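PDB 5K04: N-terminal acetyltransferase B complex subunit MDM20 from Candida albicans, which serves as the non-catalytic subunit of the NatB N-terminal acetyltransferase, probably holding the NAT3 subunit with its helical, TPR-related array. Local coordinates for residues L427-Y432 with L459-D464; I437-H442 with Y469-Q474; T444-L449 with L508-A513; Q474-S479 with I496-R501; N504-N509 with V572-K577. One frame throughout, in Å; residues are numbered along the deposited sequence.

Interaction 1: L427-Y432 with L459-D464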
# COMPACT_ATOMS: atom_id res chain seq x y z
N LEU A 427 -2.31 0.44 24.18
CA LEU A 427 -3.74 0.56 23.87
C LEU A 427 -4.04 0.71 22.39
O LEU A 427 -5.21 0.86 22.02
CB LEU A 427 -4.33 1.75 24.63
CG LEU A 427 -4.10 1.80 26.14
CD1 LEU A 427 -4.71 3.07 26.74
CD2 LEU A 427 -4.63 0.53 26.84
N ILE A 428 -3.03 0.69 21.54
CA ILE A 428 -3.24 0.91 20.11
C ILE A 428 -3.58 -0.39 19.38
O ILE A 428 -4.53 -0.44 18.59
CB ILE A 428 -1.98 1.60 19.53
CG1 ILE A 428 -1.80 2.98 20.18
CG2 ILE A 428 -2.05 1.65 18.03
CD1 ILE A 428 -0.58 3.74 19.68
N PHE A 429 -2.83 -1.46 19.65
CA PHE A 429 -3.06 -2.74 18.98
C PHE A 429 -4.49 -3.25 19.06
O PHE A 429 -4.97 -3.81 18.06
CB PHE A 429 -2.10 -3.80 19.57
CG PHE A 429 -0.96 -4.14 18.66
CD1 PHE A 429 -1.19 -4.76 17.44
CD2 PHE A 429 0.35 -3.84 19.02
CE1 PHE A 429 -0.13 -5.06 16.58
CE2 PHE A 429 1.42 -4.15 18.19
CZ PHE A 429 1.18 -4.76 16.97
N PRO A 430 -5.21 -3.13 20.18
CA PRO A 430 -6.60 -3.61 20.18
C PRO A 430 -7.48 -2.90 19.16
O PRO A 430 -8.36 -3.52 18.55
CB PRO A 430 -7.05 -3.34 21.63
CG PRO A 430 -5.77 -3.42 22.44
CD PRO A 430 -4.76 -2.73 21.54
N ILE A 431 -7.23 -1.61 18.92
CA ILE A 431 -8.01 -0.85 17.95
C ILE A 431 -7.67 -1.28 16.54
O ILE A 431 -8.56 -1.56 15.72
CB ILE A 431 -7.76 0.66 18.16
CG1 ILE A 431 -8.14 1.05 19.59
CG2 ILE A 431 -8.54 1.47 17.14
CD1 ILE A 431 -7.59 2.39 20.01
N TYR A 432 -6.37 -1.32 16.23
CA TYR A 432 -5.85 -1.78 14.94
C TYR A 432 -6.42 -3.15 14.57
O TYR A 432 -6.90 -3.35 13.44
CB TYR A 432 -4.32 -1.83 15.01
CG TYR A 432 -3.55 -2.13 13.73
CD1 TYR A 432 -3.31 -3.43 13.32
CD2 TYR A 432 -3.03 -1.10 12.97
CE1 TYR A 432 -2.56 -3.70 12.15
CE2 TYR A 432 -2.30 -1.34 11.81
CZ TYR A 432 -2.07 -2.64 11.41
OH TYR A 432 -1.34 -2.85 10.25
N LEU A 459 5.34 -8.60 19.52
CA LEU A 459 6.37 -9.20 18.67
C LEU A 459 5.77 -10.25 17.73
O LEU A 459 6.02 -10.23 16.52
CB LEU A 459 7.46 -9.81 19.54
CG LEU A 459 8.46 -10.73 18.82
CD1 LEU A 459 9.22 -9.97 17.74
CD2 LEU A 459 9.42 -11.39 19.82
N ASP A 460 4.97 -11.16 18.28
CA ASP A 460 4.33 -12.18 17.46
C ASP A 460 3.38 -11.57 16.44
O ASP A 460 3.25 -12.08 15.32
CB ASP A 460 3.60 -13.19 18.35
CG ASP A 460 4.56 -14.00 19.23
OD1 ASP A 460 5.67 -14.34 18.76
OD2 ASP A 460 4.19 -14.31 20.39
N ALA A 461 2.74 -10.46 16.78
CA ALA A 461 1.90 -9.76 15.81
C ALA A 461 2.74 -9.17 14.69
O ALA A 461 2.36 -9.23 13.51
CB ALA A 461 1.08 -8.68 16.51
N TRP A 462 3.90 -8.60 15.03
CA TRP A 462 4.79 -8.05 14.00
C TRP A 462 5.32 -9.13 13.06
O TRP A 462 5.42 -8.92 11.85
CB TRP A 462 5.96 -7.32 14.65
CG TRP A 462 5.58 -5.96 15.12
CD1 TRP A 462 5.44 -5.55 16.42
CD2 TRP A 462 5.30 -4.82 14.31
NE1 TRP A 462 5.09 -4.22 16.46
CE2 TRP A 462 4.99 -3.75 15.17
CE3 TRP A 462 5.27 -4.60 12.93
CZ2 TRP A 462 4.67 -2.49 14.71
CZ3 TRP A 462 4.94 -3.33 12.46
CH2 TRP A 462 4.65 -2.29 13.35
N VAL A 463 5.68 -10.29 13.61
CA VAL A 463 6.11 -11.41 12.77
C VAL A 463 4.99 -11.80 11.83
O VAL A 463 5.22 -12.13 10.65
CB VAL A 463 6.56 -12.59 13.66
CG1 VAL A 463 6.77 -13.85 12.83
CG2 VAL A 463 7.82 -12.24 14.43
N ASP A 464 3.75 -11.74 12.32
CA ASP A 464 2.59 -12.04 11.48
C ASP A 464 2.47 -11.04 10.34
O ASP A 464 2.17 -11.40 9.20
CB ASP A 464 1.33 -12.05 12.35
CG ASP A 464 0.16 -12.69 11.66
OD1 ASP A 464 0.22 -13.91 11.40
OD2 ASP A 464 -0.83 -11.97 11.38

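Interaction 2: I437-H442 with Y469-Q474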
# COMPACT_ATOMS: atom_id res chain seq x y z
N ILE A 437 -7.49 -5.12 10.01
CA ILE A 437 -6.40 -4.88 9.07
C ILE A 437 -5.76 -6.20 8.72
O ILE A 437 -5.36 -6.97 9.60
CB ILE A 437 -5.36 -3.93 9.68
CG1 ILE A 437 -5.96 -2.58 10.06
CG2 ILE A 437 -4.21 -3.71 8.72
CD1 ILE A 437 -6.81 -2.07 9.00
N ARG A 438 -5.62 -6.46 7.43
CA ARG A 438 -4.96 -7.68 7.00
C ARG A 438 -4.32 -7.43 5.64
O ARG A 438 -4.73 -6.55 4.89
CB ARG A 438 -5.93 -8.86 6.95
CG ARG A 438 -6.91 -8.81 5.81
CD ARG A 438 -7.80 -10.05 5.77
NE ARG A 438 -7.03 -11.27 5.58
CZ ARG A 438 -6.69 -11.79 4.40
NH1 ARG A 438 -7.05 -11.19 3.28
NH2 ARG A 438 -5.98 -12.91 4.36
N MET A 439 -3.27 -8.21 5.36
CA MET A 439 -2.61 -8.22 4.06
C MET A 439 -2.18 -6.80 3.69
O MET A 439 -1.52 -6.13 4.49
CB MET A 439 -3.53 -8.95 3.07
CG MET A 439 -3.48 -10.52 3.26
SD MET A 439 -1.78 -11.10 3.08
CE MET A 439 -1.89 -12.67 3.88
N THR A 440 -2.53 -6.30 2.50
CA THR A 440 -1.95 -5.06 2.00
C THR A 440 -2.23 -3.86 2.91
O THR A 440 -1.44 -2.91 2.94
CB THR A 440 -2.48 -4.82 0.58
OG1 THR A 440 -2.13 -5.94 -0.23
CG2 THR A 440 -1.89 -3.51 -0.02
N GLN A 441 -3.30 -3.92 3.71
CA GLN A 441 -3.55 -2.83 4.65
C GLN A 441 -2.42 -2.67 5.66
O GLN A 441 -2.20 -1.57 6.16
CB GLN A 441 -4.89 -3.05 5.35
CG GLN A 441 -6.08 -3.14 4.40
CD GLN A 441 -7.38 -3.23 5.16
OE1 GLN A 441 -7.59 -4.15 5.95
NE2 GLN A 441 -8.26 -2.26 4.95
N HIS A 442 -1.69 -3.75 5.98
CA HIS A 442 -0.52 -3.61 6.84
C HIS A 442 0.52 -2.71 6.19
O HIS A 442 1.17 -1.90 6.87
CB HIS A 442 0.11 -4.96 7.18
CG HIS A 442 -0.75 -5.83 8.04
ND1 HIS A 442 -1.20 -5.44 9.28
CD2 HIS A 442 -1.20 -7.10 7.86
CE1 HIS A 442 -1.91 -6.41 9.82
NE2 HIS A 442 -1.92 -7.43 8.98
N TYR A 469 4.12 -9.87 4.24
CA TYR A 469 5.13 -9.44 3.27
C TYR A 469 5.71 -10.63 2.51
O TYR A 469 5.90 -10.56 1.29
CB TYR A 469 6.23 -8.64 3.98
CG TYR A 469 5.81 -7.21 4.32
CD1 TYR A 469 5.74 -6.25 3.32
CD2 TYR A 469 5.49 -6.83 5.61
CE1 TYR A 469 5.37 -4.95 3.58
CE2 TYR A 469 5.11 -5.50 5.90
CZ TYR A 469 5.06 -4.57 4.86
OH TYR A 469 4.68 -3.26 5.06
N LEU A 470 6.00 -11.73 3.21
CA LEU A 470 6.49 -12.94 2.54
C LEU A 470 5.46 -13.48 1.56
O LEU A 470 5.80 -13.92 0.46
CB LEU A 470 6.83 -14.00 3.58
CG LEU A 470 8.10 -13.88 4.40
CD1 LEU A 470 8.17 -15.04 5.40
CD2 LEU A 470 9.28 -13.91 3.45
N THR A 471 4.18 -13.47 1.96
CA THR A 471 3.09 -13.99 1.14
C THR A 471 2.84 -13.11 -0.09
O THR A 471 2.67 -13.62 -1.20
CB THR A 471 1.84 -14.09 2.02
OG1 THR A 471 2.05 -15.11 3.01
CG2 THR A 471 0.59 -14.42 1.19
N SER A 472 2.82 -11.79 0.11
CA SER A 472 2.58 -10.86 -0.99
C SER A 472 3.70 -10.94 -2.03
O SER A 472 3.43 -10.94 -3.24
CB SER A 472 2.44 -9.44 -0.44
OG SER A 472 2.29 -8.50 -1.48
N LYS A 473 4.96 -11.00 -1.57
CA LYS A 473 6.09 -11.14 -2.48
C LYS A 473 5.93 -12.34 -3.41
O LYS A 473 6.14 -12.23 -4.63
CB LYS A 473 7.39 -11.24 -1.67
CG LYS A 473 8.64 -11.72 -2.42
CD LYS A 473 9.84 -11.77 -1.46
CE LYS A 473 11.10 -12.36 -2.08
NZ LYS A 473 11.77 -11.44 -3.05
N GLN A 474 5.52 -13.49 -2.86
CA GLN A 474 5.36 -14.68 -3.70
C GLN A 474 4.09 -14.61 -4.55
O GLN A 474 4.08 -15.12 -5.68
CB GLN A 474 5.35 -15.94 -2.84
CG GLN A 474 5.49 -17.23 -3.68
CD GLN A 474 6.66 -17.18 -4.70
OE1 GLN A 474 7.84 -17.18 -4.32
NE2 GLN A 474 6.32 -17.13 -5.99

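Interaction 3: T444-L449 with L508-A513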
# COMPACT_ATOMS: atom_id res chain seq x y z
N THR A 444 -0.00 -0.20 4.31
CA THR A 444 -0.45 1.19 4.30
C THR A 444 -0.76 1.75 5.69
O THR A 444 -0.76 2.97 5.85
CB THR A 444 -1.67 1.37 3.38
OG1 THR A 444 -2.77 0.55 3.80
CG2 THR A 444 -1.31 0.98 1.95
N LEU A 445 -1.00 0.89 6.70
CA LEU A 445 -1.51 1.32 8.01
C LEU A 445 -0.62 0.96 9.20
O LEU A 445 -0.87 1.42 10.32
CB LEU A 445 -2.91 0.73 8.24
CG LEU A 445 -3.92 1.24 7.20
CD1 LEU A 445 -5.28 0.55 7.35
CD2 LEU A 445 -4.06 2.79 7.30
N ASN A 446 0.36 0.09 8.99
CA ASN A 446 1.44 -0.31 9.89
C ASN A 446 1.89 0.77 10.86
O ASN A 446 2.08 0.53 12.06
CB ASN A 446 2.61 -0.66 8.98
CG ASN A 446 3.60 -1.48 9.61
OD1 ASN A 446 3.71 -1.48 10.83
ND2 ASN A 446 4.37 -2.19 8.80
N TYR A 447 2.17 1.94 10.29
CA TYR A 447 2.81 3.03 11.01
C TYR A 447 1.97 3.50 12.19
O TYR A 447 2.52 4.15 13.09
CB TYR A 447 3.08 4.17 10.04
CG TYR A 447 1.84 4.97 9.67
CD1 TYR A 447 1.42 6.05 10.45
CD2 TYR A 447 1.09 4.66 8.52
CE1 TYR A 447 0.28 6.81 10.11
CE2 TYR A 447 -0.06 5.42 8.18
CZ TYR A 447 -0.46 6.49 8.98
OH TYR A 447 -1.57 7.22 8.65
N TYR A 448 0.66 3.20 12.20
CA TYR A 448 -0.17 3.47 13.37
C TYR A 448 0.32 2.71 14.60
O TYR A 448 -0.02 3.09 15.72
CB TYR A 448 -1.64 3.10 13.10
CG TYR A 448 -2.43 4.17 12.36
CD1 TYR A 448 -2.95 5.28 13.03
CD2 TYR A 448 -2.66 4.06 11.00
CE1 TYR A 448 -3.67 6.27 12.35
CE2 TYR A 448 -3.36 5.03 10.31
CZ TYR A 448 -3.88 6.14 10.99
OH TYR A 448 -4.57 7.08 10.29
N LEU A 449 1.11 1.65 14.41
CA LEU A 449 1.66 0.86 15.50
C LEU A 449 3.06 1.31 15.91
O LEU A 449 3.70 0.66 16.74
CB LEU A 449 1.69 -0.61 15.10
CG LEU A 449 0.35 -1.22 14.66
CD1 LEU A 449 0.58 -2.55 13.94
CD2 LEU A 449 -0.58 -1.42 15.87
N LEU A 508 7.84 -2.05 5.30
CA LEU A 508 8.48 -3.37 5.41
C LEU A 508 9.72 -3.30 6.28
O LEU A 508 9.94 -4.16 7.14
CB LEU A 508 8.87 -3.88 4.02
CG LEU A 508 9.99 -4.92 3.97
CD1 LEU A 508 9.56 -6.25 4.59
CD2 LEU A 508 10.56 -5.12 2.52
N ASN A 509 10.55 -2.28 6.05
CA ASN A 509 11.78 -2.11 6.81
C ASN A 509 11.49 -1.71 8.26
O ASN A 509 12.17 -2.17 9.18
CB ASN A 509 12.67 -1.11 6.09
CG ASN A 509 13.32 -1.73 4.85
OD1 ASN A 509 14.00 -2.76 4.95
ND2 ASN A 509 13.10 -1.12 3.68
N PHE A 510 10.45 -0.90 8.47
CA PHE A 510 10.00 -0.64 9.83
C PHE A 510 9.57 -1.92 10.53
O PHE A 510 9.88 -2.13 11.71
CB PHE A 510 8.85 0.36 9.84
CG PHE A 510 8.42 0.70 11.21
CD1 PHE A 510 9.26 1.41 12.05
CD2 PHE A 510 7.20 0.29 11.69
CE1 PHE A 510 8.89 1.70 13.33
CE2 PHE A 510 6.82 0.57 12.97
CZ PHE A 510 7.66 1.27 13.79
N THR A 511 8.85 -2.79 9.81
CA THR A 511 8.43 -4.08 10.35
C THR A 511 9.64 -4.90 10.81
O THR A 511 9.63 -5.47 11.90
CB THR A 511 7.60 -4.83 9.30
OG1 THR A 511 6.36 -4.14 9.06
CG2 THR A 511 7.29 -6.23 9.76
N VAL A 512 10.70 -4.93 9.99
CA VAL A 512 11.92 -5.66 10.36
C VAL A 512 12.62 -4.98 11.53
O VAL A 512 13.03 -5.64 12.49
CB VAL A 512 12.86 -5.81 9.14
CG1 VAL A 512 14.20 -6.44 9.55
CG2 VAL A 512 12.21 -6.64 8.02
N ALA A 513 12.74 -3.64 11.48
CA ALA A 513 13.38 -2.90 12.57
C ALA A 513 12.66 -3.13 13.90
O ALA A 513 13.30 -3.30 14.94
CB ALA A 513 13.39 -1.41 12.25

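Interaction 4: Q474-S479 with I496-R501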
# COMPACT_ATOMS: atom_id res chain seq x y z
N GLN A 474 5.52 -13.49 -2.86
CA GLN A 474 5.36 -14.68 -3.70
C GLN A 474 4.09 -14.61 -4.55
O GLN A 474 4.08 -15.12 -5.68
CB GLN A 474 5.35 -15.94 -2.84
CG GLN A 474 5.49 -17.23 -3.68
CD GLN A 474 6.66 -17.18 -4.70
OE1 GLN A 474 7.84 -17.18 -4.32
NE2 GLN A 474 6.32 -17.13 -5.99
N GLU A 475 3.02 -14.01 -4.03
CA GLU A 475 1.79 -13.93 -4.80
C GLU A 475 1.93 -12.98 -5.99
O GLU A 475 1.47 -13.30 -7.10
CB GLU A 475 0.62 -13.52 -3.88
CG GLU A 475 0.20 -14.64 -2.91
CD GLU A 475 -0.99 -14.27 -1.99
OE1 GLU A 475 -1.28 -13.07 -1.81
OE2 GLU A 475 -1.63 -15.21 -1.47
N ILE A 476 2.60 -11.83 -5.81
CA ILE A 476 2.71 -10.89 -6.92
C ILE A 476 3.66 -11.41 -8.00
O ILE A 476 3.40 -11.22 -9.20
CB ILE A 476 3.10 -9.48 -6.44
CG1 ILE A 476 2.84 -8.50 -7.58
CG2 ILE A 476 4.56 -9.39 -5.99
CD1 ILE A 476 1.38 -8.33 -7.89
N LYS A 477 4.73 -12.09 -7.60
CA LYS A 477 5.60 -12.73 -8.59
C LYS A 477 4.80 -13.66 -9.49
O LYS A 477 4.88 -13.58 -10.72
CB LYS A 477 6.74 -13.47 -7.89
CG LYS A 477 7.64 -14.33 -8.80
CD LYS A 477 9.06 -14.34 -8.27
CE LYS A 477 9.97 -15.27 -9.07
NZ LYS A 477 9.55 -16.69 -8.94
N GLU A 478 4.00 -14.55 -8.87
CA GLU A 478 3.17 -15.49 -9.64
C GLU A 478 2.14 -14.75 -10.50
O GLU A 478 1.89 -15.14 -11.65
CB GLU A 478 2.48 -16.46 -8.68
CG GLU A 478 1.63 -17.56 -9.35
CD GLU A 478 2.44 -18.59 -10.17
OE1 GLU A 478 1.82 -19.41 -10.88
OE2 GLU A 478 3.69 -18.58 -10.11
N SER A 479 1.55 -13.68 -9.97
CA SER A 479 0.64 -12.84 -10.75
C SER A 479 1.32 -12.30 -12.01
O SER A 479 0.71 -12.28 -13.09
CB SER A 479 0.13 -11.70 -9.87
OG SER A 479 -0.54 -12.20 -8.73
N ILE A 496 3.57 -5.21 -11.98
CA ILE A 496 5.00 -4.97 -11.86
C ILE A 496 5.27 -3.82 -10.90
O ILE A 496 6.10 -3.93 -9.99
CB ILE A 496 5.60 -4.72 -13.26
CG1 ILE A 496 5.51 -6.00 -14.11
CG2 ILE A 496 7.02 -4.20 -13.17
CD1 ILE A 496 5.73 -5.77 -15.60
N ASN A 497 4.52 -2.72 -11.07
CA ASN A 497 4.71 -1.55 -10.21
C ASN A 497 4.31 -1.86 -8.77
O ASN A 497 4.94 -1.37 -7.83
CB ASN A 497 3.91 -0.36 -10.74
CG ASN A 497 4.57 0.28 -11.96
OD1 ASN A 497 5.78 0.21 -12.12
ND2 ASN A 497 3.78 0.91 -12.81
N PHE A 498 3.25 -2.66 -8.59
CA PHE A 498 2.86 -3.11 -7.26
C PHE A 498 4.02 -3.84 -6.59
O PHE A 498 4.40 -3.53 -5.46
CB PHE A 498 1.63 -4.02 -7.36
CG PHE A 498 0.99 -4.33 -6.03
CD1 PHE A 498 1.38 -5.43 -5.29
CD2 PHE A 498 -0.02 -3.53 -5.52
CE1 PHE A 498 0.79 -5.71 -4.06
CE2 PHE A 498 -0.62 -3.80 -4.28
CZ PHE A 498 -0.22 -4.90 -3.56
N SER A 499 4.59 -4.82 -7.31
CA SER A 499 5.76 -5.55 -6.81
C SER A 499 6.89 -4.59 -6.44
O SER A 499 7.40 -4.64 -5.32
CB SER A 499 6.21 -6.56 -7.87
OG SER A 499 7.28 -7.34 -7.40
N LYS A 500 7.29 -3.72 -7.39
CA LYS A 500 8.36 -2.74 -7.13
C LYS A 500 8.10 -1.92 -5.87
O LYS A 500 9.02 -1.67 -5.08
CB LYS A 500 8.48 -1.76 -8.30
CG LYS A 500 9.09 -2.26 -9.58
CD LYS A 500 9.53 -1.05 -10.41
CE LYS A 500 9.54 -1.35 -11.90
NZ LYS A 500 10.11 -0.21 -12.67
N ARG A 501 6.86 -1.45 -5.69
CA ARG A 501 6.57 -0.59 -4.56
C ARG A 501 6.64 -1.36 -3.24
O ARG A 501 6.81 -0.74 -2.18
CB ARG A 501 5.21 0.08 -4.75
CG ARG A 501 5.25 1.17 -5.83
CD ARG A 501 3.87 1.70 -6.20
NE ARG A 501 3.21 2.36 -5.08
CZ ARG A 501 2.04 3.01 -5.17
NH1 ARG A 501 1.40 3.07 -6.33
NH2 ARG A 501 1.51 3.58 -4.10

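Interaction 5: N504-N509 with V572-K577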
# COMPACT_ATOMS: atom_id res chain seq x y z
N ASN A 504 10.85 -2.82 -1.19
CA ASN A 504 11.71 -2.13 -0.24
C ASN A 504 11.00 -0.93 0.36
O ASN A 504 11.50 0.20 0.35
CB ASN A 504 13.02 -1.70 -0.88
CG ASN A 504 14.10 -1.57 0.13
OD1 ASN A 504 14.03 -2.19 1.20
ND2 ASN A 504 15.10 -0.77 -0.17
N SER A 505 9.80 -1.16 0.89
CA SER A 505 9.01 -0.07 1.42
C SER A 505 9.46 0.25 2.84
O SER A 505 10.02 -0.58 3.55
CB SER A 505 7.51 -0.41 1.39
OG SER A 505 7.09 -1.21 2.48
N ILE A 506 9.22 1.51 3.23
CA ILE A 506 9.55 1.93 4.59
C ILE A 506 8.73 1.13 5.60
O ILE A 506 9.22 0.81 6.69
CB ILE A 506 9.34 3.45 4.72
CG1 ILE A 506 9.64 3.93 6.15
CG2 ILE A 506 7.93 3.86 4.30
CD1 ILE A 506 11.11 3.94 6.47
N SER A 507 7.51 0.72 5.22
CA SER A 507 6.68 -0.06 6.14
C SER A 507 7.23 -1.48 6.34
O SER A 507 7.08 -2.06 7.43
CB SER A 507 5.24 -0.11 5.61
OG SER A 507 4.70 1.20 5.49
N LEU A 508 7.84 -2.05 5.30
CA LEU A 508 8.48 -3.37 5.41
C LEU A 508 9.72 -3.30 6.28
O LEU A 508 9.94 -4.16 7.14
CB LEU A 508 8.87 -3.88 4.02
CG LEU A 508 9.99 -4.92 3.97
CD1 LEU A 508 9.56 -6.25 4.59
CD2 LEU A 508 10.56 -5.12 2.52
N ASN A 509 10.55 -2.28 6.05
CA ASN A 509 11.78 -2.11 6.81
C ASN A 509 11.49 -1.71 8.26
O ASN A 509 12.17 -2.17 9.18
CB ASN A 509 12.67 -1.11 6.09
CG ASN A 509 13.32 -1.73 4.85
OD1 ASN A 509 14.00 -2.76 4.95
ND2 ASN A 509 13.10 -1.12 3.68
N VAL A 572 14.34 7.88 8.97
CA VAL A 572 15.79 7.74 8.93
C VAL A 572 16.29 6.82 10.04
O VAL A 572 17.24 6.06 9.84
CB VAL A 572 16.44 9.13 8.98
CG1 VAL A 572 17.93 8.99 9.15
CG2 VAL A 572 16.12 9.90 7.68
N ALA A 573 15.66 6.86 11.21
CA ALA A 573 16.07 5.97 12.29
C ALA A 573 15.85 4.51 11.92
O ALA A 573 16.68 3.65 12.23
CB ALA A 573 15.31 6.33 13.57
N THR A 574 14.75 4.22 11.23
CA THR A 574 14.48 2.87 10.74
C THR A 574 15.65 2.35 9.91
O THR A 574 16.13 1.24 10.13
CB THR A 574 13.20 2.89 9.90
OG1 THR A 574 12.11 3.29 10.73
CG2 THR A 574 12.91 1.53 9.29
N LYS A 575 16.14 3.17 8.96
CA LYS A 575 17.28 2.73 8.17
C LYS A 575 18.51 2.52 9.03
O LYS A 575 19.25 1.55 8.85
CB LYS A 575 17.56 3.75 7.06
CG LYS A 575 18.78 3.35 6.22
CD LYS A 575 19.00 4.29 5.04
CE LYS A 575 17.91 4.14 3.99
NZ LYS A 575 18.28 4.82 2.71
N LEU A 576 18.74 3.42 10.00
CA LEU A 576 19.94 3.34 10.83
C LEU A 576 19.89 2.13 11.75
O LEU A 576 20.92 1.50 12.00
CB LEU A 576 20.10 4.63 11.63
CG LEU A 576 20.50 5.86 10.81
CD1 LEU A 576 20.39 7.14 11.65
CD2 LEU A 576 21.91 5.67 10.28
N LYS A 577 18.70 1.82 12.28
CA LYS A 577 18.53 0.62 13.09
C LYS A 577 18.96 -0.60 12.31
O LYS A 577 19.69 -1.46 12.82
CB LYS A 577 17.08 0.48 13.54
CG LYS A 577 16.63 1.54 14.55
CD LYS A 577 17.51 1.60 15.78
CE LYS A 577 16.91 2.48 16.87
NZ LYS A 577 15.62 1.96 17.46

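Interaction 1: L427-Y432 with L459-D464
An offset edge-to-face aromatic contact between Phe429 and Trp462, widened by the methyl of Ala461, joins the short helix 429-434 to the long helix 456-485 in the buried interior of the chain. The ring planes stand at 82°, and the centroids of the Phe429 ring and the five-membered ring of Trp462 are 5.7 Å apart. Phe429 presents its edge: CZ lies over one indole face, toward the rim, 4.0 Å from NE1 of Trp462. The neighbouring residue Ala461 adds a second surface, its CB 3.8 Å from CE1 of Phe429. These helices belong to an all-helical, TPR-related array, the class of fold to which the non-catalytic NatB subunit is assigned. Helix 506-521 adds Lys514 and Ile515 to the surroundings of Trp462, while Ile428 and Ile431 pack on helix 409-419.

Interaction 2: I437-H442 with Y469-Q474
Met439 and Thr471 meet through methyl groups, CE to CG2 at 4.1 Å, with their side chains crossing at about a right angle. This first shell is thin and apolar, and it sets the turn before helix 440-445 against helix 456-485 of the TPR-related helical array. Met439 has a positive phi of 54°, and its side chain is bent at chi2 (-57°), which helps carry CE toward helix 456-485. On the other side of the methyl pair, OG1 of Thr471 is hydrogen-bonded to Arg467 O within its own helix, while CG2, anti to the backbone N, is the branch that meets Met439. A second, looser approach brings Tyr469 OH to 4.2 Å from His442 O; that hydroxyl is hydrogen-bonded to Glu443, immediately after His442.

Further out, the turn itself is braced by backbone bonds from Gln441 N to Arg438 O and from His442 N to Met439 O, and by the bond between His442 ND1 and Tyr432 OH. The outer face belongs to the partner: Arg438 hydrogen-bonds Asn26 and Asn28 of the NAT3 chain, and Thr440 and Ser472 both pack on Val29 of that chain. Segment 437-442 thus faces both helix 456-485 and NAT3. Within it, CG of Met439 lies 3.4 Å above the guanidinium plane of Arg438, offset toward the rim.

Interaction 3: T444-L449 with L508-A513
Asn446 reaches across to Thr511 and Phe510 with its carboxamide. From CB, which points toward helix 506-521, chi1 of -160° sets CG opposite the backbone nitrogen and extends the group to the neighbouring helix; CG is then 3.9 Å from OG1 of Thr511. At the end the two branches part. ND2 approaches Thr511 OG1 to 2.8 Å, a close polar pair, and that hydroxyl is hydrogen-bonded to Ser507 O one turn earlier in its helix. OD1 instead lies near the plane of the Phe510 ring, at its edge, 4.0 Å from CD2, with the amide and ring planes 67° apart. The contact joins the residue just after helix 440-445 to helix 506-521, two elements of the TPR-related array separated by more than fifty residues of mostly helical chain. OD1 is buried without a polar partner in the model. Tyr469 and Trp462 of helix 456-485 touch Asn446 as well, and the Phe510 side chain also packs on Thr574 of helix 571-584.

Interaction 4: Q474-S479 with I496-R501
Ile476 fits against both Phe498 and Ser499, using all of its branches to join helix 456-485 to helix 489-503. With chi1 at -166°, CG1 runs opposite the backbone nitrogen and CG2 takes the crowded position between that nitrogen and the carbonyl carbon; chi2 of 68° then turns CD1 toward Phe498. That residue also holds CG anti to its own backbone N (chi1 -169°), carrying the ring toward Ile476, and the two CD1 atoms meet obliquely at 3.9 Å. CG2 goes to Ser499 instead, 3.7 Å from its OG and 3.8 Å from its CB, while CG1 lies 3.9 Å from the same CB. The two helices follow one another in sequence across a short turn, forming a helical hairpin of the TPR-related array, and their CA atoms come as close as 6.2 Å at Ile476 and Ser499. The small side chain of Ser499 is consistent with so close an approach. Its OG is hydrogen-bonded to Tyr124, and the Phe498 ring stacks on Phe13 of the NAT3 chain.

Interaction 5: N504-N509 with V572-K577
Thr574 lays its CG2 methyl against the backbone of Asn509, 3.7 Å from the carbonyl C and 3.8 Å from O, with Asn509 CB at 4.2 Å. The same methyl meets the end of Ile506, whose CD1 is 4.1 Å away, so one threonine branch bridges two residues a turn apart on helix 506-521. Thr574 chi1 of -62° puts CG2 on the side opposite its backbone nitrogen, facing the neighbouring helix, and leaves OG1 to hydrogen-bond Asn570 O, just before helix 571-584. Ile506 comes forward in an extended first step, chi1 179°, after which chi2 turns CD1 toward Thr574.

Ser505 is the N-cap of helix 506-521, and its OG accepts from Leu508 N at 3.0 Å. The Asn509 amide reaches back over this end, ND2 donating to Asn504 OD1 at 2.9 Å; the N-H points almost straight at the oxygen (174°) but arrives well above the plane of the Asn504 side-chain carbonyl. Lys575, on the next position, makes a cation-pi contact with Tyr546. This is close, purely van der Waals helix-to-helix packing at a capped helix start, within an all-helical scaffold related to TPR arrays.

Overall arrangement
Interactions 1, 3, 4 and 5 are buried, whereas interaction 2 is only partly so. Helix 456-485 is common to interactions 1, 2 and 4, which follow one another along it, and helix 506-521 is shared by interactions 3 and 5, whose centres lie about 8 Å apart. Chemistry varies with place: aromatic in interaction 1, methyl-to-methyl in 2, polar at a helix end in 3, aliphatic between hairpin helices in 4 and methyl-to-backbone in 5. Trp462 of interaction 1 packs on Leu449 of interaction 3, and Tyr469 of interaction 2 touches segments of 3 and 5. Segments of interactions 2, 3 and 4 also meet NAT3; those of 1 and 5 do not.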